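Local coordinates for protein monoglyceride lipase (Saccharomyces cerevisiae, PDB 4ZWN) that hydrolyses monoacylglycerols, preferring monounsaturated ones, to free fatty acid and glycerol, and also takes part in breaking down fatty acid ethyl esters, at residues A[151-164]-A[253-266]. The protein carries 2 engineered substitutions. Residues are numbered along the deposited sequence; the frame is centred on the assembly and turned at random.
Sequences LNYACQGKHKNEIS and YIQKNFAKDKPVII
Cys155 sits between two aromatic rings of the 253-266 segment: its SG lies at the edge of the Phe258 ring, 4.1 Å from CD1, while its CB meets Tyr253 CE2 obliquely. Ala154 CB also approaches the Phe258 ring at a slant, and Lys262 O lies in plane at that ring's edge. With CG anti to the backbone N (chi1 175°), Tyr253 carries its ring along the end of helix 151-156. In this alpha/beta-hydrolase fold, the helix that follows the nucleophile elbow ends against the short helix 253-257, and each segment then leads into one of two adjacent parallel strands, 165-169 and 264-269. The junction illustrates how helix ends can be tied through their last carbonyls. Ala259 N donates to Ala154 O, and Lys160 NZ bridges the two C-termini, reaching Asn257 O in the carbonyl plane at 2.8 Å and Cys155 O from above its plane at 2.9 Å. These two acceptors lie only 3.2 Å apart, and the ammonium probably offsets their repulsion. Deeper in, the Leu151 and Ile266 side chains cross at about a right angle, meeting through their CD1 atoms. Bent at chi2 (-67°), the Lys262 chain brings NZ above both carbonyl planes, 2.9 Å from Asn161 O and 3.1 Å from Ile163 O. An alanine in its place would probably leave these two loop carbonyls without this donor and open a gap beside Ile163 O, which Lys262 CD approaches to 3.3 Å.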
loop_
_atom_site.group_PDB
_atom_site.type_symbol
_atom_site.label_atom_id
_atom_site.label_comp_id
_atom_site.label_asym_id
_atom_site.label_seq_id
_atom_site.Cartn_x
_atom_site.Cartn_y
_atom_site.Cartn_z
ATOM N N LEU A 151 1.998 4.997 -6.700
ATOM C CA LEU A 151 2.849 5.898 -7.470
ATOM C C LEU A 151 2.500 5.856 -8.954
ATOM O O LEU A 151 2.607 6.865 -9.652
ATOM C CB LEU A 151 4.325 5.555 -7.264
ATOM C CG LEU A 151 4.849 5.738 -5.838
ATOM C CD1 LEU A 151 6.328 5.401 -5.767
ATOM C CD2 LEU A 151 4.593 7.156 -5.346
ATOM N N ASN A 152 2.075 4.690 -9.434
ATOM C CA ASN A 152 1.666 4.560 -10.826
ATOM C C ASN A 152 0.326 5.238 -11.098
ATOM O O ASN A 152 0.132 5.822 -12.163
ATOM C CB ASN A 152 1.601 3.088 -11.236
ATOM C CG ASN A 152 2.936 2.564 -11.737
ATOM O OD1 ASN A 152 3.343 2.850 -12.863
ATOM N ND2 ASN A 152 3.623 1.794 -10.903
ATOM N N TYR A 153 -0.593 5.165 -10.135
ATOM C CA TYR A 153 -1.884 5.828 -10.283
ATOM C C TYR A 153 -1.682 7.325 -10.473
ATOM O O TYR A 153 -2.409 7.965 -11.231
ATOM C CB TYR A 153 -2.792 5.566 -9.078
ATOM C CG TYR A 153 -4.210 6.056 -9.294
ATOM C CD1 TYR A 153 -5.168 5.235 -9.880
ATOM C CD2 TYR A 153 -4.586 7.345 -8.930
ATOM C CE1 TYR A 153 -6.466 5.682 -10.087
ATOM C CE2 TYR A 153 -5.879 7.800 -9.134
ATOM C CZ TYR A 153 -6.813 6.967 -9.713
ATOM O OH TYR A 153 -8.098 7.418 -9.918
ATOM N N ALA A 154 -0.679 7.873 -9.793
ATOM C CA ALA A 154 -0.331 9.283 -9.937
ATOM C C ALA A 154 0.092 9.626 -11.370
ATOM O O ALA A 154 0.067 10.789 -11.768
ATOM C CB ALA A 154 0.775 9.653 -8.960
ATOM N N CYS A 155 0.477 8.612 -12.140
ATOM C CA CYS A 155 0.897 8.823 -13.520
ATOM C C CYS A 155 -0.201 8.470 -14.523
ATOM O O CYS A 155 -0.269 9.051 -15.606
ATOM C CB CYS A 155 2.150 8.001 -13.828
ATOM S SG CYS A 155 3.582 8.383 -12.793
ATOM N N GLN A 156 -1.062 7.526 -14.157
ATOM C CA GLN A 156 -2.001 6.953 -15.115
ATOM C C GLN A 156 -3.459 6.992 -14.661
ATOM O O GLN A 156 -4.357 6.687 -15.444
ATOM C CB GLN A 156 -1.612 5.505 -15.417
ATOM C CG GLN A 156 -1.930 4.536 -14.294
ATOM C CD GLN A 156 -1.450 3.132 -14.589
ATOM O OE1 GLN A 156 -0.251 2.860 -14.578
ATOM N NE2 GLN A 156 -2.387 2.232 -14.861
ATOM N N GLY A 157 -3.692 7.357 -13.405
ATOM C CA GLY A 157 -5.032 7.352 -12.847
ATOM C C GLY A 157 -5.998 8.302 -13.531
ATOM O O GLY A 157 -5.622 9.400 -13.940
ATOM N N LYS A 158 -7.251 7.874 -13.656
ATOM C CA LYS A 158 -8.284 8.701 -14.267
ATOM C C LYS A 158 -8.539 9.961 -13.456
ATOM O O LYS A 158 -8.882 11.008 -14.003
ATOM C CB LYS A 158 -9.582 7.916 -14.415
ATOM C CG LYS A 158 -9.893 7.492 -15.833
ATOM C CD LYS A 158 -11.200 6.727 -15.872
ATOM C CE LYS A 158 -12.322 7.546 -15.258
ATOM N NZ LYS A 158 -13.525 6.714 -14.983
ATOM N N HIS A 159 -8.371 9.849 -12.145
ATOM C CA HIS A 159 -8.588 10.974 -11.248
ATOM C C HIS A 159 -7.297 11.356 -10.535
ATOM O O HIS A 159 -7.318 11.772 -9.377
ATOM C CB HIS A 159 -9.681 10.637 -10.238
ATOM C CG HIS A 159 -10.939 10.127 -10.867
ATOM N ND1 HIS A 159 -11.943 10.962 -11.310
ATOM C CD2 HIS A 159 -11.350 8.865 -11.142
ATOM C CE1 HIS A 159 -12.920 10.236 -11.823
ATOM N NE2 HIS A 159 -12.585 8.962 -11.736
ATOM N N LYS A 160 -6.177 11.221 -11.240
ATOM C CA LYS A 160 -4.868 11.521 -10.664
ATOM C C LYS A 160 -4.716 12.995 -10.284
ATOM O O LYS A 160 -3.975 13.323 -9.359
ATOM C CB LYS A 160 -3.749 11.116 -11.632
ATOM C CG LYS A 160 -3.730 11.875 -12.949
ATOM C CD LYS A 160 -2.572 11.413 -13.821
ATOM C CE LYS A 160 -2.554 12.134 -15.158
ATOM N NZ LYS A 160 -1.444 11.651 -16.024
ATOM N N ASN A 161 -5.418 13.879 -10.988
ATOM C CA ASN A 161 -5.336 15.310 -10.704
ATOM C C ASN A 161 -6.319 15.735 -9.618
ATOM O O ASN A 161 -6.340 16.893 -9.203
ATOM C CB ASN A 161 -5.581 16.125 -11.976
ATOM C CG ASN A 161 -4.530 15.873 -13.043
ATOM O OD1 ASN A 161 -4.837 15.380 -14.129
ATOM N ND2 ASN A 161 -3.282 16.215 -12.739
ATOM N N GLU A 162 -7.131 14.790 -9.160
ATOM C CA GLU A 162 -8.128 15.071 -8.136
ATOM C C GLU A 162 -7.671 14.575 -6.766
ATOM O O GLU A 162 -8.196 15.001 -5.737
ATOM C CB GLU A 162 -9.467 14.439 -8.517
ATOM C CG GLU A 162 -9.967 14.877 -9.883
ATOM C CD GLU A 162 -11.174 14.091 -10.348
ATOM O OE1 GLU A 162 -12.123 13.924 -9.552
ATOM O OE2 GLU A 162 -11.167 13.636 -11.512
ATOM N N ILE A 163 -6.695 13.672 -6.758
ATOM C CA ILE A 163 -6.110 13.196 -5.511
ATOM C C ILE A 163 -5.276 14.307 -4.884
ATOM O O ILE A 163 -4.476 14.954 -5.563
ATOM C CB ILE A 163 -5.238 11.943 -5.725
ATOM C CG1 ILE A 163 -6.051 10.843 -6.409
ATOM C CG2 ILE A 163 -4.684 11.440 -4.400
ATOM C CD1 ILE A 163 -7.280 10.425 -5.630
ATOM N N SER A 164 -5.474 14.530 -3.592
ATOM C CA SER A 164 -4.852 15.656 -2.906
ATOM C C SER A 164 -3.392 15.403 -2.566
ATOM O O SER A 164 -2.635 16.344 -2.348
ATOM C CB SER A 164 -5.631 15.992 -1.634
ATOM O OG SER A 164 -6.893 16.545 -1.956
ATOM N N TYR A 253 8.955 8.803 -18.692
ATOM C CA TYR A 253 7.563 8.484 -18.415
ATOM C C TYR A 253 7.045 9.244 -17.199
ATOM O O TYR A 253 5.931 9.769 -17.207
ATOM C CB TYR A 253 7.393 6.983 -18.197
ATOM C CG TYR A 253 5.995 6.595 -17.792
ATOM C CD1 TYR A 253 4.987 6.477 -18.738
ATOM C CD2 TYR A 253 5.679 6.345 -16.463
ATOM C CE1 TYR A 253 3.701 6.125 -18.372
ATOM C CE2 TYR A 253 4.397 5.989 -16.086
ATOM C CZ TYR A 253 3.413 5.881 -17.045
ATOM O OH TYR A 253 2.136 5.527 -16.674
ATOM N N ILE A 254 7.865 9.301 -16.155
ATOM C CA ILE A 254 7.467 9.944 -14.915
ATOM C C ILE A 254 7.299 11.449 -15.101
ATOM O O ILE A 254 6.268 12.009 -14.731
ATOM C CB ILE A 254 8.485 9.666 -13.791
ATOM C CG1 ILE A 254 8.590 8.157 -13.550
ATOM C CG2 ILE A 254 8.083 10.395 -12.517
ATOM C CD1 ILE A 254 9.564 7.766 -12.467
ATOM N N GLN A 255 8.304 12.095 -15.689
ATOM C CA GLN A 255 8.263 13.540 -15.901
ATOM C C GLN A 255 7.062 13.971 -16.740
ATOM O O GLN A 255 6.492 15.036 -16.517
ATOM C CB GLN A 255 9.550 14.027 -16.576
ATOM C CG GLN A 255 10.798 13.929 -15.719
ATOM C CD GLN A 255 11.496 12.594 -15.851
ATOM O OE1 GLN A 255 10.890 11.600 -16.257
ATOM N NE2 GLN A 255 12.779 12.562 -15.512
ATOM N N LYS A 256 6.679 13.137 -17.701
ATOM C CA LYS A 256 5.625 13.494 -18.646
ATOM C C LYS A 256 4.217 13.231 -18.123
ATOM O O LYS A 256 3.285 13.962 -18.456
ATOM C CB LYS A 256 5.820 12.739 -19.963
ATOM C CG LYS A 256 7.046 13.156 -20.757
ATOM C CD LYS A 256 7.163 12.335 -22.032
ATOM C CE LYS A 256 8.456 12.635 -22.772
ATOM N NZ LYS A 256 8.566 11.820 -24.011
ATOM N N ASN A 257 4.054 12.195 -17.307
ATOM C CA ASN A 257 2.714 11.746 -16.939
ATOM C C ASN A 257 2.327 11.976 -15.478
ATOM O O ASN A 257 1.147 11.903 -15.131
ATOM C CB ASN A 257 2.564 10.262 -17.274
ATOM C CG ASN A 257 2.721 9.986 -18.752
ATOM O OD1 ASN A 257 1.762 10.083 -19.517
ATOM N ND2 ASN A 257 3.936 9.644 -19.166
ATOM N N PHE A 258 3.308 12.247 -14.625
ATOM C CA PHE A 258 3.021 12.490 -13.215
ATOM C C PHE A 258 2.113 13.705 -13.063
ATOM O O PHE A 258 2.379 14.757 -13.645
ATOM C CB PHE A 258 4.311 12.692 -12.421
ATOM C CG PHE A 258 4.111 12.676 -10.935
ATOM C CD1 PHE A 258 4.174 11.486 -10.227
ATOM C CD2 PHE A 258 3.852 13.849 -10.246
ATOM C CE1 PHE A 258 3.984 11.467 -8.859
ATOM C CE2 PHE A 258 3.658 13.837 -8.879
ATOM C CZ PHE A 258 3.724 12.646 -8.184
ATOM N N ALA A 259 1.043 13.546 -12.289
ATOM C CA ALA A 259 0.075 14.618 -12.062
ATOM C C ALA A 259 0.777 15.887 -11.598
ATOM O O ALA A 259 1.440 15.894 -10.558
ATOM C CB ALA A 259 -0.971 14.185 -11.049
ATOM N N LYS A 260 0.623 16.951 -12.383
ATOM C CA LYS A 260 1.398 18.178 -12.220
ATOM C C LYS A 260 1.345 18.751 -10.808
ATOM O O LYS A 260 0.274 19.079 -10.296
ATOM C CB LYS A 260 0.926 19.237 -13.223
ATOM C CG LYS A 260 1.787 20.497 -13.256
ATOM C CD LYS A 260 1.489 21.331 -14.493
ATOM C CE LYS A 260 2.323 22.601 -14.528
ATOM N NZ LYS A 260 1.947 23.548 -13.442
ATOM N N ASP A 261 2.520 18.839 -10.188
ATOM C CA ASP A 261 2.699 19.506 -8.900
ATOM C C ASP A 261 1.844 18.926 -7.771
ATOM O O ASP A 261 1.458 19.642 -6.846
ATOM C CB ASP A 261 2.413 21.005 -9.043
ATOM C CG ASP A 261 3.384 21.701 -9.986
ATOM O OD1 ASP A 261 4.591 21.379 -9.942
ATOM O OD2 ASP A 261 2.937 22.568 -10.770
ATOM N N LYS A 262 1.546 17.633 -7.840
ATOM C CA LYS A 262 0.864 16.971 -6.734
ATOM C C LYS A 262 1.884 16.559 -5.682
ATOM O O LYS A 262 2.935 16.006 -6.016
ATOM C CB LYS A 262 0.076 15.755 -7.219
ATOM C CG LYS A 262 -1.177 16.101 -8.001
ATOM C CD LYS A 262 -2.216 16.769 -7.117
ATOM C CE LYS A 262 -3.486 17.046 -7.895
ATOM N NZ LYS A 262 -4.536 17.647 -7.034
ATOM N N PRO A 263 1.587 16.840 -4.405
ATOM C CA PRO A 263 2.509 16.501 -3.315
ATOM C C PRO A 263 2.786 15.001 -3.210
ATOM O O PRO A 263 1.859 14.191 -3.204
ATOM C CB PRO A 263 1.790 17.020 -2.062
ATOM C CG PRO A 263 0.378 17.223 -2.466
ATOM C CD PRO A 263 0.392 17.549 -3.922
ATOM N N VAL A 264 4.068 14.649 -3.151
ATOM C CA VAL A 264 4.493 13.262 -2.999
ATOM C C VAL A 264 5.382 13.108 -1.786
ATOM O O VAL A 264 6.213 13.975 -1.505
ATOM C CB VAL A 264 5.290 12.749 -4.219
ATOM C CG1 VAL A 264 4.757 11.393 -4.666
ATOM C CG2 VAL A 264 5.283 13.764 -5.344
ATOM N N ILE A 265 5.225 12.008 -1.068
ATOM C CA ILE A 265 6.193 11.671 -0.047
ATOM C C ILE A 265 6.338 10.153 0.018
ATOM O O ILE A 265 5.355 9.409 0.016
ATOM C CB ILE A 265 5.814 12.248 1.337
ATOM C CG1 ILE A 265 6.942 12.041 2.359
ATOM C CG2 ILE A 265 4.485 11.697 1.851
ATOM C CD1 ILE A 265 6.855 12.948 3.576
ATOM N N ILE A 266 7.583 9.694 0.014
ATOM C CA ILE A 266 7.855 8.271 0.146
ATOM C C ILE A 266 8.532 7.997 1.479
ATOM O O ILE A 266 9.500 8.697 1.851
ATOM C CB ILE A 266 8.726 7.736 -1.010
ATOM C CG1 ILE A 266 7.936 7.755 -2.336
ATOM C CG2 ILE A 266 9.190 6.318 -0.707
ATOM C CD1 ILE A 266 8.730 7.321 -3.567
HETATM O O HOH W 1 1.719 4.335 -14.594
HETATM O O HOH W 2 -2.190 17.940 -10.789
#